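Long-range contact in hypothetical protein DR_0824 (Deinococcus radiodurans, PDB 2IMR), which catalyses the zinc-dependent deamination of aminodeoxyfutalosine to futalosine in menaquinone biosynthesis: residues A[339-351]-A[382-394]. Numbering follows the deposited sequence.
Sequences WPAFAAAGVEVAL and VLVRAAVKGGQRV
The indole of W339 is held between an aliphatic group from the helix and one from its own segment. A CH-pi contact brings L383 CD2 over one face, 3.7 Å from the centroid of the six-membered ring, while V349 CG1 lies against the opposite face. A386 CB meets the ring edge near its plane, 3.4 Å from W339 CZ2. With CG anti to the backbone N (chi1 -161°), the ring reaches across to the helix although the two helix axes pass 13.0 Å apart. Replacing W339 by alanine is likely to open a gap between L383 and V349 and to leave A386 CB without its aromatic neighbour. Further along, A350 CB packs 3.8 Å from V394 CG2, and L351 CD1 lies against A387 CB. Strand 349-351, paired with strand 322-324, belongs to the TIM barrel of the amidohydrolase fold; helix 382-394 crosses it at 90° with axes 6.2 Å apart. G390 permits this closeness, because a CB there would clash with V349 O. Charged groups gather around E348, whose OE2 accepts a hydrogen bond from R393 NH1 at 2.9 Å, in a salt bridge approached from above the carboxylate plane. R385 NH2 adds a long salt bridge to the same E348 oxygen. A water joins the backbones, accepting from L351 N at 2.9 Å and lying 3.0 Å from A387 O, to which it can donate.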
loop_
_atom_site.group_PDB
_atom_site.type_symbol
_atom_site.label_atom_id
_atom_site.label_comp_id
_atom_site.label_asym_id
_atom_site.label_seq_id
_atom_site.Cartn_x
_atom_site.Cartn_y
_atom_site.Cartn_z
ATOM N N TRP A 339 11.391 -3.916 -7.819
ATOM C CA TRP A 339 10.411 -4.990 -7.869
ATOM C C TRP A 339 11.033 -6.319 -8.308
ATOM O O TRP A 339 10.800 -7.354 -7.683
ATOM C CB TRP A 339 9.258 -4.623 -8.810
ATOM C CG TRP A 339 8.011 -5.435 -8.583
ATOM C CD1 TRP A 339 7.937 -6.771 -8.300
ATOM C CD2 TRP A 339 6.660 -4.970 -8.674
ATOM N NE1 TRP A 339 6.624 -7.166 -8.214
ATOM C CE2 TRP A 339 5.819 -6.080 -8.439
ATOM C CE3 TRP A 339 6.078 -3.722 -8.935
ATOM C CZ2 TRP A 339 4.424 -5.980 -8.456
ATOM C CZ3 TRP A 339 4.692 -3.620 -8.955
ATOM C CH2 TRP A 339 3.880 -4.744 -8.715
ATOM N N PRO A 340 11.827 -6.314 -9.388
ATOM C CA PRO A 340 12.410 -7.601 -9.790
ATOM C C PRO A 340 13.198 -8.311 -8.688
ATOM O O PRO A 340 13.140 -9.540 -8.572
ATOM C CB PRO A 340 13.262 -7.246 -11.013
ATOM C CG PRO A 340 13.446 -5.757 -10.931
ATOM C CD PRO A 340 12.158 -5.254 -10.353
ATOM N N ALA A 341 13.917 -7.544 -7.870
ATOM C CA ALA A 341 14.698 -8.122 -6.779
ATOM C C ALA A 341 13.777 -8.729 -5.719
ATOM O O ALA A 341 14.033 -9.820 -5.209
ATOM C CB ALA A 341 15.596 -7.057 -6.155
ATOM N N PHE A 342 12.701 -8.021 -5.387
ATOM C CA PHE A 342 11.751 -8.509 -4.396
ATOM C C PHE A 342 10.996 -9.731 -4.919
ATOM O O PHE A 342 10.743 -10.683 -4.177
ATOM C CB PHE A 342 10.768 -7.398 -4.016
ATOM C CG PHE A 342 11.284 -6.471 -2.946
ATOM C CD1 PHE A 342 10.999 -6.711 -1.603
ATOM C CD2 PHE A 342 12.065 -5.368 -3.275
ATOM C CE1 PHE A 342 11.487 -5.862 -0.600
ATOM C CE2 PHE A 342 12.558 -4.513 -2.283
ATOM C CZ PHE A 342 12.267 -4.762 -0.943
ATOM N N ALA A 343 10.643 -9.698 -6.198
ATOM C CA ALA A 343 9.927 -10.806 -6.817
ATOM C C ALA A 343 10.802 -12.060 -6.797
ATOM O O ALA A 343 10.342 -13.146 -6.449
ATOM C CB ALA A 343 9.559 -10.450 -8.244
ATOM N N ALA A 344 12.067 -11.897 -7.169
ATOM C CA ALA A 344 13.008 -13.012 -7.190
ATOM C C ALA A 344 13.185 -13.607 -5.791
ATOM O O ALA A 344 13.379 -14.813 -5.644
ATOM C CB ALA A 344 14.349 -12.549 -7.739
ATOM N N ALA A 345 13.103 -12.762 -4.765
ATOM C CA ALA A 345 13.255 -13.219 -3.384
ATOM C C ALA A 345 11.976 -13.864 -2.860
ATOM O O ALA A 345 11.951 -14.409 -1.753
ATOM C CB ALA A 345 13.661 -12.052 -2.483
ATOM N N GLY A 346 10.913 -13.789 -3.655
ATOM C CA GLY A 346 9.649 -14.391 -3.269
ATOM C C GLY A 346 8.814 -13.589 -2.289
ATOM O O GLY A 346 7.958 -14.139 -1.598
ATOM N N VAL A 347 9.058 -12.286 -2.236
ATOM C CA VAL A 347 8.319 -11.406 -1.341
ATOM C C VAL A 347 7.013 -10.972 -2.002
ATOM O O VAL A 347 7.004 -10.584 -3.166
ATOM C CB VAL A 347 9.159 -10.157 -0.998
ATOM C CG1 VAL A 347 8.373 -9.234 -0.072
ATOM C CG2 VAL A 347 10.469 -10.584 -0.348
ATOM N N GLU A 348 5.913 -11.063 -1.259
ATOM C CA GLU A 348 4.599 -10.672 -1.762
ATOM C C GLU A 348 4.563 -9.153 -1.923
ATOM O O GLU A 348 4.828 -8.412 -0.975
ATOM C CB GLU A 348 3.510 -11.113 -0.780
ATOM C CG GLU A 348 2.089 -10.719 -1.177
ATOM C CD GLU A 348 1.604 -11.426 -2.427
ATOM O OE1 GLU A 348 2.176 -11.187 -3.513
ATOM O OE2 GLU A 348 0.646 -12.223 -2.325
ATOM N N VAL A 349 4.233 -8.698 -3.126
ATOM C CA VAL A 349 4.179 -7.271 -3.418
ATOM C C VAL A 349 2.760 -6.815 -3.747
ATOM O O VAL A 349 2.033 -7.487 -4.478
ATOM C CB VAL A 349 5.100 -6.924 -4.613
ATOM C CG1 VAL A 349 5.058 -5.424 -4.897
ATOM C CG2 VAL A 349 6.526 -7.359 -4.307
ATOM N N ALA A 350 2.373 -5.676 -3.182
ATOM C CA ALA A 350 1.055 -5.097 -3.415
ATOM C C ALA A 350 1.263 -3.676 -3.930
ATOM O O ALA A 350 2.346 -3.104 -3.782
ATOM C CB ALA A 350 0.254 -5.073 -2.117
ATOM N N LEU A 351 0.226 -3.108 -4.534
ATOM C CA LEU A 351 0.304 -1.758 -5.067
ATOM C C LEU A 351 -0.572 -0.751 -4.330
ATOM O O LEU A 351 -1.677 -1.065 -3.891
ATOM C CB LEU A 351 -0.087 -1.763 -6.546
ATOM C CG LEU A 351 0.968 -2.248 -7.536
ATOM C CD1 LEU A 351 0.305 -2.614 -8.857
ATOM C CD2 LEU A 351 2.004 -1.157 -7.739
ATOM N N VAL A 382 2.640 -10.172 -13.477
ATOM C CA VAL A 382 3.027 -9.978 -12.086
ATOM C C VAL A 382 2.425 -8.682 -11.541
ATOM O O VAL A 382 2.006 -8.619 -10.385
ATOM C CB VAL A 382 4.568 -9.922 -11.954
ATOM C CG1 VAL A 382 4.967 -9.485 -10.553
ATOM C CG2 VAL A 382 5.160 -11.287 -12.274
ATOM N N LEU A 383 2.382 -7.655 -12.383
ATOM C CA LEU A 383 1.845 -6.358 -11.985
ATOM C C LEU A 383 0.357 -6.432 -11.685
ATOM O O LEU A 383 -0.106 -5.932 -10.660
ATOM C CB LEU A 383 2.099 -5.322 -13.086
ATOM C CG LEU A 383 3.557 -5.138 -13.512
ATOM C CD1 LEU A 383 3.641 -4.146 -14.662
ATOM C CD2 LEU A 383 4.378 -4.647 -12.323
ATOM N N VAL A 384 -0.396 -7.064 -12.579
ATOM C CA VAL A 384 -1.833 -7.185 -12.391
ATOM C C VAL A 384 -2.175 -8.052 -11.186
ATOM O O VAL A 384 -3.036 -7.694 -10.384
ATOM C CB VAL A 384 -2.502 -7.734 -13.670
ATOM C CG1 VAL A 384 -3.988 -7.951 -13.446
ATOM C CG2 VAL A 384 -2.283 -6.749 -14.806
ATOM N N ARG A 385 -1.495 -9.185 -11.042
ATOM C CA ARG A 385 -1.754 -10.053 -9.900
ATOM C C ARG A 385 -1.491 -9.287 -8.605
ATOM O O ARG A 385 -2.239 -9.404 -7.636
ATOM C CB ARG A 385 -0.860 -11.295 -9.950
ATOM C CG ARG A 385 -0.959 -12.134 -8.692
ATOM C CD ARG A 385 0.217 -13.083 -8.541
ATOM N NE ARG A 385 0.403 -13.444 -7.139
ATOM C CZ ARG A 385 -0.519 -14.046 -6.394
ATOM N NH1 ARG A 385 -1.694 -14.364 -6.920
ATOM N NH2 ARG A 385 -0.273 -14.313 -5.117
ATOM N N ALA A 386 -0.422 -8.500 -8.589
ATOM C CA ALA A 386 -0.080 -7.719 -7.407
ATOM C C ALA A 386 -1.178 -6.708 -7.086
ATOM O O ALA A 386 -1.596 -6.573 -5.936
ATOM C CB ALA A 386 1.245 -6.991 -7.626
ATOM N N ALA A 387 -1.645 -6.002 -8.110
ATOM C CA ALA A 387 -2.679 -4.992 -7.926
ATOM C C ALA A 387 -3.943 -5.564 -7.307
ATOM O O ALA A 387 -4.565 -4.936 -6.448
ATOM C CB ALA A 387 -3.012 -4.331 -9.265
ATOM N N VAL A 388 -4.316 -6.764 -7.736
ATOM C CA VAL A 388 -5.529 -7.396 -7.241
ATOM C C VAL A 388 -5.326 -8.355 -6.067
ATOM O O VAL A 388 -5.789 -8.088 -4.956
ATOM C CB VAL A 388 -6.250 -8.149 -8.380
ATOM C CG1 VAL A 388 -7.525 -8.794 -7.855
ATOM C CG2 VAL A 388 -6.567 -7.185 -9.513
ATOM N N LYS A 389 -4.642 -9.470 -6.310
ATOM C CA LYS A 389 -4.428 -10.457 -5.255
ATOM C C LYS A 389 -3.452 -9.990 -4.185
ATOM O O LYS A 389 -3.700 -10.170 -2.995
ATOM C CB LYS A 389 -3.939 -11.780 -5.847
ATOM C CG LYS A 389 -3.792 -12.895 -4.808
ATOM C CD LYS A 389 -5.120 -13.183 -4.112
ATOM C CE LYS A 389 -4.979 -14.293 -3.079
ATOM N NZ LYS A 389 -6.284 -14.651 -2.446
ATOM N N GLY A 390 -2.341 -9.399 -4.608
ATOM C CA GLY A 390 -1.363 -8.915 -3.649
ATOM C C GLY A 390 -2.008 -7.974 -2.645
ATOM O O GLY A 390 -1.842 -8.134 -1.437
ATOM N N GLY A 391 -2.753 -6.992 -3.148
ATOM C CA GLY A 391 -3.413 -6.033 -2.276
ATOM C C GLY A 391 -4.448 -6.655 -1.360
ATOM O O GLY A 391 -4.562 -6.286 -0.188
ATOM N N GLN A 392 -5.217 -7.596 -1.897
ATOM C CA GLN A 392 -6.248 -8.271 -1.124
ATOM C C GLN A 392 -5.607 -8.992 0.066
ATOM O O GLN A 392 -6.136 -8.979 1.177
ATOM C CB GLN A 392 -6.994 -9.272 -2.020
ATOM C CG GLN A 392 -8.248 -9.893 -1.410
ATOM C CD GLN A 392 -7.945 -10.983 -0.399
ATOM O OE1 GLN A 392 -7.109 -11.854 -0.642
ATOM N NE2 GLN A 392 -8.633 -10.947 0.739
ATOM N N ARG A 393 -4.455 -9.607 -0.163
ATOM C CA ARG A 393 -3.784 -10.322 0.911
ATOM C C ARG A 393 -3.314 -9.369 2.008
ATOM O O ARG A 393 -3.322 -9.715 3.190
ATOM C CB ARG A 393 -2.612 -11.127 0.352
ATOM C CG ARG A 393 -3.042 -12.169 -0.672
ATOM C CD ARG A 393 -1.923 -13.146 -0.942
ATOM N NE ARG A 393 -1.611 -13.914 0.257
ATOM C CZ ARG A 393 -0.430 -14.471 0.503
ATOM N NH1 ARG A 393 0.563 -14.341 -0.367
ATOM N NH2 ARG A 393 -0.243 -15.155 1.624
ATOM N N VAL A 394 -2.914 -8.166 1.613
ATOM C CA VAL A 394 -2.452 -7.159 2.561
ATOM C C VAL A 394 -3.591 -6.524 3.357
ATOM O O VAL A 394 -3.534 -6.456 4.585
ATOM C CB VAL A 394 -1.669 -6.022 1.838
ATOM C CG1 VAL A 394 -1.422 -4.855 2.790
ATOM C CG2 VAL A 394 -0.348 -6.553 1.314
HETATM O O HOH W 1 -2.623 -3.807 -4.525
#